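Local coordinates for protein putative chorismate mutase (PDB 2GBB) that catalyses the Claisen rearrangement of chorismate to prephenate as a secreted, all-helical chorismate mutase, at residues 67-79 and 135-147. Sequence-based numbering, arbitrary orientation.
Sequences NAAKAIQYRYRAD and QHNLTSADVEAIF. With SO4 (sulfate ion), chain E; SO4 (sulfate ion), chain F.
A capping box at the start of helix 140-150 is tied to the flank of helix 55-82 through R75, which reaches D142 of the box. The two helix segments run nearly antiparallel (164°), their axes approaching to 9.7 Å. Extended from CG to NE, the R75 chain carries NH1 to D142 OD2 at 2.8 Å, a salt bridge on the syn lone pair and close to the guanidinium plane. The same NH1 donates to the carbonyl O of N137 at 3.1 Å, coming from above the carbonyl plane, while T139 CG2 lies over one guanidinium face, toward its rim. D142 OD2 also accepts from T139 N on its anti side, so OD2 is gripped by two donors, which helps hold the carboxylate in place; the return bond of the box, D142 N to T139 OG1, is weak.

N137, in a type II turn, leans its amide on Y76: ND2 sits 3.3 Å above the ring centre, with the two planes 74° apart. H136 completes this corner, turning its edge toward the Y76 face in an offset edge-to-face pair. Farther along, A68 CB meets I146 CD1 (3.8 Å) and L138 CD2, and I72 CD1 rests on L138 CG, with L14 of helix 7-14 joining this apolar seam.

R75 NH2 has its own salt bridge to D79 of the second subunit, and D142 OD1 is hydrogen-bonded to S82 of the second subunit, so the capped helix start takes part in the dimer interface. Residues 69-73 belong to the probable substrate site of this all-helical chorismate mutase fold: A69 and Q73 turn their CB bonds away from 135-147, whereas A71 and I72 also touch it.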
loop_
_atom_site.group_PDB
_atom_site.type_symbol
_atom_site.label_atom_id
_atom_site.label_comp_id
_atom_site.label_asym_id
_atom_site.label_seq_id
_atom_site.Cartn_x
_atom_site.Cartn_y
_atom_site.Cartn_z
ATOM N N ASN A 67 1.071 1.641 12.650
ATOM C CA ASN A 67 1.736 0.841 11.604
ATOM C C ASN A 67 0.892 -0.278 10.988
ATOM O O ASN A 67 0.840 -0.422 9.753
ATOM C CB ASN A 67 3.093 0.308 12.105
ATOM C CG ASN A 67 4.108 1.434 12.231
ATOM O OD1 ASN A 67 3.862 2.517 11.711
ATOM N ND2 ASN A 67 5.200 1.209 12.935
ATOM N N ALA A 68 0.254 -1.082 11.821
ATOM C CA ALA A 68 -0.615 -2.116 11.310
ATOM C C ALA A 68 -1.757 -1.548 10.484
ATOM O O ALA A 68 -2.092 -2.081 9.451
ATOM C CB ALA A 68 -1.192 -3.003 12.455
ATOM N N ALA A 69 -2.380 -0.487 10.974
ATOM C CA ALA A 69 -3.414 0.199 10.292
ATOM C C ALA A 69 -2.925 0.760 8.935
ATOM O O ALA A 69 -3.574 0.537 7.921
ATOM C CB ALA A 69 -3.916 1.318 11.187
ATOM N N LYS A 70 -1.795 1.474 8.913
ATOM C CA LYS A 70 -1.228 1.916 7.635
ATOM C C LYS A 70 -0.917 0.747 6.703
ATOM O O LYS A 70 -1.209 0.810 5.486
ATOM C CB LYS A 70 -0.009 2.816 7.844
ATOM C CG LYS A 70 -0.349 4.142 8.568
ATOM C CD LYS A 70 0.861 5.129 8.460
ATOM C CE LYS A 70 2.109 4.604 9.096
ATOM N NZ LYS A 70 2.970 5.749 9.369
ATOM N N ALA A 71 -0.351 -0.330 7.259
ATOM C CA ALA A 71 -0.029 -1.496 6.437
ATOM C C ALA A 71 -1.311 -1.973 5.702
ATOM O O ALA A 71 -1.326 -2.207 4.493
ATOM C CB ALA A 71 0.615 -2.613 7.306
ATOM N N ILE A 72 -2.405 -2.069 6.435
ATOM C CA ILE A 72 -3.682 -2.499 5.882
ATOM C C ILE A 72 -4.159 -1.572 4.771
ATOM O O ILE A 72 -4.586 -2.026 3.673
ATOM C CB ILE A 72 -4.731 -2.541 6.995
ATOM C CG1 ILE A 72 -4.469 -3.750 7.917
ATOM C CG2 ILE A 72 -6.132 -2.530 6.380
ATOM C CD1 ILE A 72 -5.397 -3.819 9.133
ATOM N N GLN A 73 -4.100 -0.266 5.072
ATOM C CA GLN A 73 -4.542 0.763 4.152
ATOM C C GLN A 73 -3.710 0.763 2.886
ATOM O O GLN A 73 -4.254 0.868 1.805
ATOM C CB GLN A 73 -4.468 2.137 4.797
ATOM C CG GLN A 73 -5.424 2.326 6.011
ATOM C CD GLN A 73 -5.118 3.648 6.690
ATOM O OE1 GLN A 73 -5.263 4.684 5.947
ATOM N NE2 GLN A 73 -4.637 3.711 7.848
ATOM N N TYR A 74 -2.394 0.667 3.034
ATOM C CA TYR A 74 -1.514 0.636 1.861
ATOM C C TYR A 74 -1.865 -0.517 0.895
ATOM O O TYR A 74 -1.925 -0.337 -0.324
ATOM C CB TYR A 74 -0.077 0.423 2.329
ATOM C CG TYR A 74 0.676 1.696 2.687
ATOM C CD1 TYR A 74 0.654 2.805 1.841
ATOM C CD2 TYR A 74 1.374 1.790 3.926
ATOM C CE1 TYR A 74 1.343 3.986 2.169
ATOM C CE2 TYR A 74 2.057 2.942 4.270
ATOM C CZ TYR A 74 2.031 4.019 3.409
ATOM O OH TYR A 74 2.717 5.110 3.803
ATOM N N ARG A 75 -2.105 -1.685 1.496
ATOM C CA ARG A 75 -2.458 -2.894 0.811
ATOM C C ARG A 75 -3.781 -2.753 0.086
ATOM O O ARG A 75 -3.870 -3.163 -1.069
ATOM C CB ARG A 75 -2.428 -4.062 1.794
ATOM C CG ARG A 75 -1.001 -4.509 2.021
ATOM C CD ARG A 75 -0.813 -5.654 3.060
ATOM N NE ARG A 75 0.619 -5.745 3.373
ATOM C CZ ARG A 75 1.140 -5.800 4.599
ATOM N NH1 ARG A 75 0.334 -5.809 5.669
ATOM N NH2 ARG A 75 2.477 -5.832 4.763
ATOM N N TYR A 76 -4.778 -2.101 0.720
ATOM C CA TYR A 76 -6.014 -1.796 0.041
ATOM C C TYR A 76 -5.799 -0.856 -1.105
ATOM O O TYR A 76 -6.398 -1.054 -2.184
ATOM C CB TYR A 76 -7.105 -1.248 0.990
ATOM C CG TYR A 76 -7.901 -2.377 1.690
ATOM C CD1 TYR A 76 -8.835 -3.156 0.970
ATOM C CD2 TYR A 76 -7.661 -2.685 3.023
ATOM C CE1 TYR A 76 -9.558 -4.212 1.605
ATOM C CE2 TYR A 76 -8.391 -3.667 3.693
ATOM C CZ TYR A 76 -9.322 -4.466 2.965
ATOM O OH TYR A 76 -10.012 -5.474 3.631
ATOM N N ARG A 77 -4.982 0.190 -0.904
ATOM C CA ARG A 77 -4.780 1.164 -2.015
ATOM C C ARG A 77 -4.212 0.404 -3.247
ATOM O O ARG A 77 -4.653 0.593 -4.376
ATOM C CB ARG A 77 -3.806 2.292 -1.637
ATOM C CG ARG A 77 -4.281 3.392 -0.773
ATOM C CD ARG A 77 -5.421 4.225 -1.386
ATOM N NE ARG A 77 -5.082 5.364 -2.245
ATOM C CZ ARG A 77 -4.612 6.530 -1.829
ATOM N NH1 ARG A 77 -4.337 6.717 -0.558
ATOM N NH2 ARG A 77 -4.361 7.496 -2.691
ATOM N N ALA A 78 -3.244 -0.465 -2.998
ATOM C CA ALA A 78 -2.596 -1.243 -4.064
ATOM C C ALA A 78 -3.625 -2.091 -4.837
ATOM O O ALA A 78 -3.757 -1.992 -6.081
ATOM C CB ALA A 78 -1.490 -2.104 -3.459
ATOM N N ASP A 79 -4.436 -2.839 -4.092
ATOM C CA ASP A 79 -5.423 -3.768 -4.667
ATOM C C ASP A 79 -6.486 -3.104 -5.520
ATOM O O ASP A 79 -6.839 -3.616 -6.596
ATOM C CB ASP A 79 -6.120 -4.562 -3.557
ATOM C CG ASP A 79 -5.253 -5.684 -3.004
ATOM O OD1 ASP A 79 -4.130 -5.910 -3.490
ATOM O OD2 ASP A 79 -5.690 -6.347 -2.047
ATOM N N GLN A 135 -7.191 -9.944 9.978
ATOM C CA GLN A 135 -7.964 -9.098 9.066
ATOM C C GLN A 135 -7.336 -9.290 7.682
ATOM O O GLN A 135 -6.140 -9.583 7.557
ATOM C CB GLN A 135 -7.900 -7.587 9.413
ATOM C CG GLN A 135 -8.503 -7.057 10.740
ATOM C CD GLN A 135 -10.025 -7.180 10.833
ATOM O OE1 GLN A 135 -10.768 -6.983 9.846
ATOM N NE2 GLN A 135 -10.503 -7.511 12.036
ATOM N N HIS A 136 -8.155 -9.131 6.646
ATOM C CA HIS A 136 -7.642 -9.036 5.302
ATOM C C HIS A 136 -6.547 -7.941 5.269
ATOM O O HIS A 136 -6.671 -6.891 5.916
ATOM C CB HIS A 136 -8.777 -8.733 4.330
ATOM C CG HIS A 136 -8.371 -8.799 2.890
ATOM N ND1 HIS A 136 -7.799 -9.922 2.324
ATOM C CD2 HIS A 136 -8.452 -7.877 1.902
ATOM C CE1 HIS A 136 -7.547 -9.684 1.048
ATOM N NE2 HIS A 136 -7.932 -8.451 0.768
ATOM N N ASN A 137 -5.445 -8.230 4.576
ATOM C CA ASN A 137 -4.361 -7.250 4.407
ATOM C C ASN A 137 -3.515 -6.963 5.636
ATOM O O ASN A 137 -2.763 -6.012 5.669
ATOM C CB ASN A 137 -4.935 -5.975 3.824
ATOM C CG ASN A 137 -5.197 -6.093 2.362
ATOM O OD1 ASN A 137 -4.626 -7.106 1.761
ATOM N ND2 ASN A 137 -5.882 -5.260 1.755
ATOM N N LEU A 138 -3.603 -7.812 6.646
ATOM C CA LEU A 138 -2.803 -7.650 7.849
ATOM C C LEU A 138 -1.905 -8.870 8.023
ATOM O O LEU A 138 -2.399 -9.993 8.064
ATOM C CB LEU A 138 -3.753 -7.590 9.033
ATOM C CG LEU A 138 -3.457 -6.811 10.317
ATOM C CD1 LEU A 138 -3.782 -7.688 11.483
ATOM C CD2 LEU A 138 -2.100 -6.170 10.416
ATOM N N THR A 139 -0.605 -8.689 8.187
ATOM C CA THR A 139 0.249 -9.866 8.266
ATOM C C THR A 139 0.587 -10.229 9.720
ATOM O O THR A 139 0.336 -9.466 10.653
ATOM C CB THR A 139 1.577 -9.724 7.473
ATOM O OG1 THR A 139 2.407 -8.758 8.108
ATOM C CG2 THR A 139 1.356 -9.352 5.965
ATOM N N SER A 140 1.170 -11.412 9.884
ATOM C CA SER A 140 1.663 -11.873 11.170
ATOM C C SER A 140 2.795 -11.015 11.732
ATOM O O SER A 140 2.793 -10.723 12.928
ATOM C CB SER A 140 2.112 -13.324 11.041
ATOM O OG SER A 140 0.931 -14.112 10.921
ATOM N N ALA A 141 3.744 -10.596 10.883
ATOM C CA ALA A 141 4.699 -9.549 11.297
ATOM C C ALA A 141 4.024 -8.233 11.839
ATOM O O ALA A 141 4.503 -7.656 12.820
ATOM C CB ALA A 141 5.740 -9.240 10.192
ATOM N N ASP A 142 2.909 -7.814 11.258
ATOM C CA ASP A 142 2.181 -6.617 11.737
ATOM C C ASP A 142 1.635 -6.886 13.143
ATOM O O ASP A 142 1.713 -6.028 14.027
ATOM C CB ASP A 142 1.009 -6.302 10.805
ATOM C CG ASP A 142 1.457 -5.879 9.382
ATOM O OD1 ASP A 142 2.439 -5.118 9.272
ATOM O OD2 ASP A 142 0.807 -6.301 8.387
ATOM N N VAL A 143 1.077 -8.087 13.338
ATOM C CA VAL A 143 0.472 -8.438 14.620
ATOM C C VAL A 143 1.517 -8.669 15.697
ATOM O O VAL A 143 1.311 -8.310 16.849
ATOM C CB VAL A 143 -0.501 -9.626 14.485
ATOM C CG1 VAL A 143 -1.154 -9.931 15.832
ATOM C CG2 VAL A 143 -1.605 -9.301 13.436
ATOM N N GLU A 144 2.640 -9.282 15.335
ATOM C CA GLU A 144 3.729 -9.536 16.290
ATOM C C GLU A 144 4.348 -8.258 16.876
ATOM O O GLU A 144 4.703 -8.242 18.053
ATOM C CB GLU A 144 4.802 -10.431 15.677
ATOM C CG GLU A 144 4.194 -11.835 15.307
ATOM C CD GLU A 144 5.056 -12.615 14.340
ATOM O OE1 GLU A 144 6.306 -12.479 14.436
ATOM O OE2 GLU A 144 4.474 -13.347 13.483
ATOM N N ALA A 145 4.431 -7.185 16.067
ATOM C CA ALA A 145 4.824 -5.870 16.571
ATOM C C ALA A 145 3.797 -5.304 17.581
ATOM O O ALA A 145 4.144 -4.641 18.574
ATOM C CB ALA A 145 5.071 -4.878 15.342
ATOM N N ILE A 146 2.536 -5.620 17.370
ATOM C CA ILE A 146 1.522 -5.128 18.269
ATOM C C ILE A 146 1.628 -5.880 19.589
ATOM O O ILE A 146 1.501 -5.270 20.671
ATOM C CB ILE A 146 0.129 -5.312 17.712
ATOM C CG1 ILE A 146 -0.113 -4.297 16.598
ATOM C CG2 ILE A 146 -0.918 -5.147 18.853
ATOM C CD1 ILE A 146 -1.389 -4.512 15.924
ATOM N N PHE A 147 1.851 -7.188 19.492
ATOM C CA PHE A 147 1.996 -8.045 20.689
ATOM C C PHE A 147 3.205 -7.633 21.492
ATOM O O PHE A 147 3.161 -7.564 22.692
ATOM C CB PHE A 147 2.150 -9.531 20.322
ATOM C CG PHE A 147 2.334 -10.445 21.540
ATOM C CD1 PHE A 147 1.284 -10.670 22.421
ATOM C CD2 PHE A 147 3.573 -11.043 21.798
ATOM C CE1 PHE A 147 1.442 -11.491 23.555
ATOM C CE2 PHE A 147 3.755 -11.885 22.924
ATOM C CZ PHE A 147 2.700 -12.117 23.800
HETATM S S SO4 E . 0.998 -13.796 6.993
HETATM O O1 SO4 E . 1.946 -12.862 7.566
HETATM O O2 SO4 E . -0.309 -13.758 7.649
HETATM O O3 SO4 E . 0.845 -13.433 5.586
HETATM O O4 SO4 E . 1.595 -15.118 7.146
HETATM S S SO4 F . -12.520 -7.559 2.286
HETATM O O1 SO4 F . -11.652 -6.423 2.044
HETATM O O2 SO4 F . -13.792 -7.064 2.792
HETATM O O3 SO4 F . -12.724 -8.286 1.033
HETATM O O4 SO4 F . -11.916 -8.470 3.251
#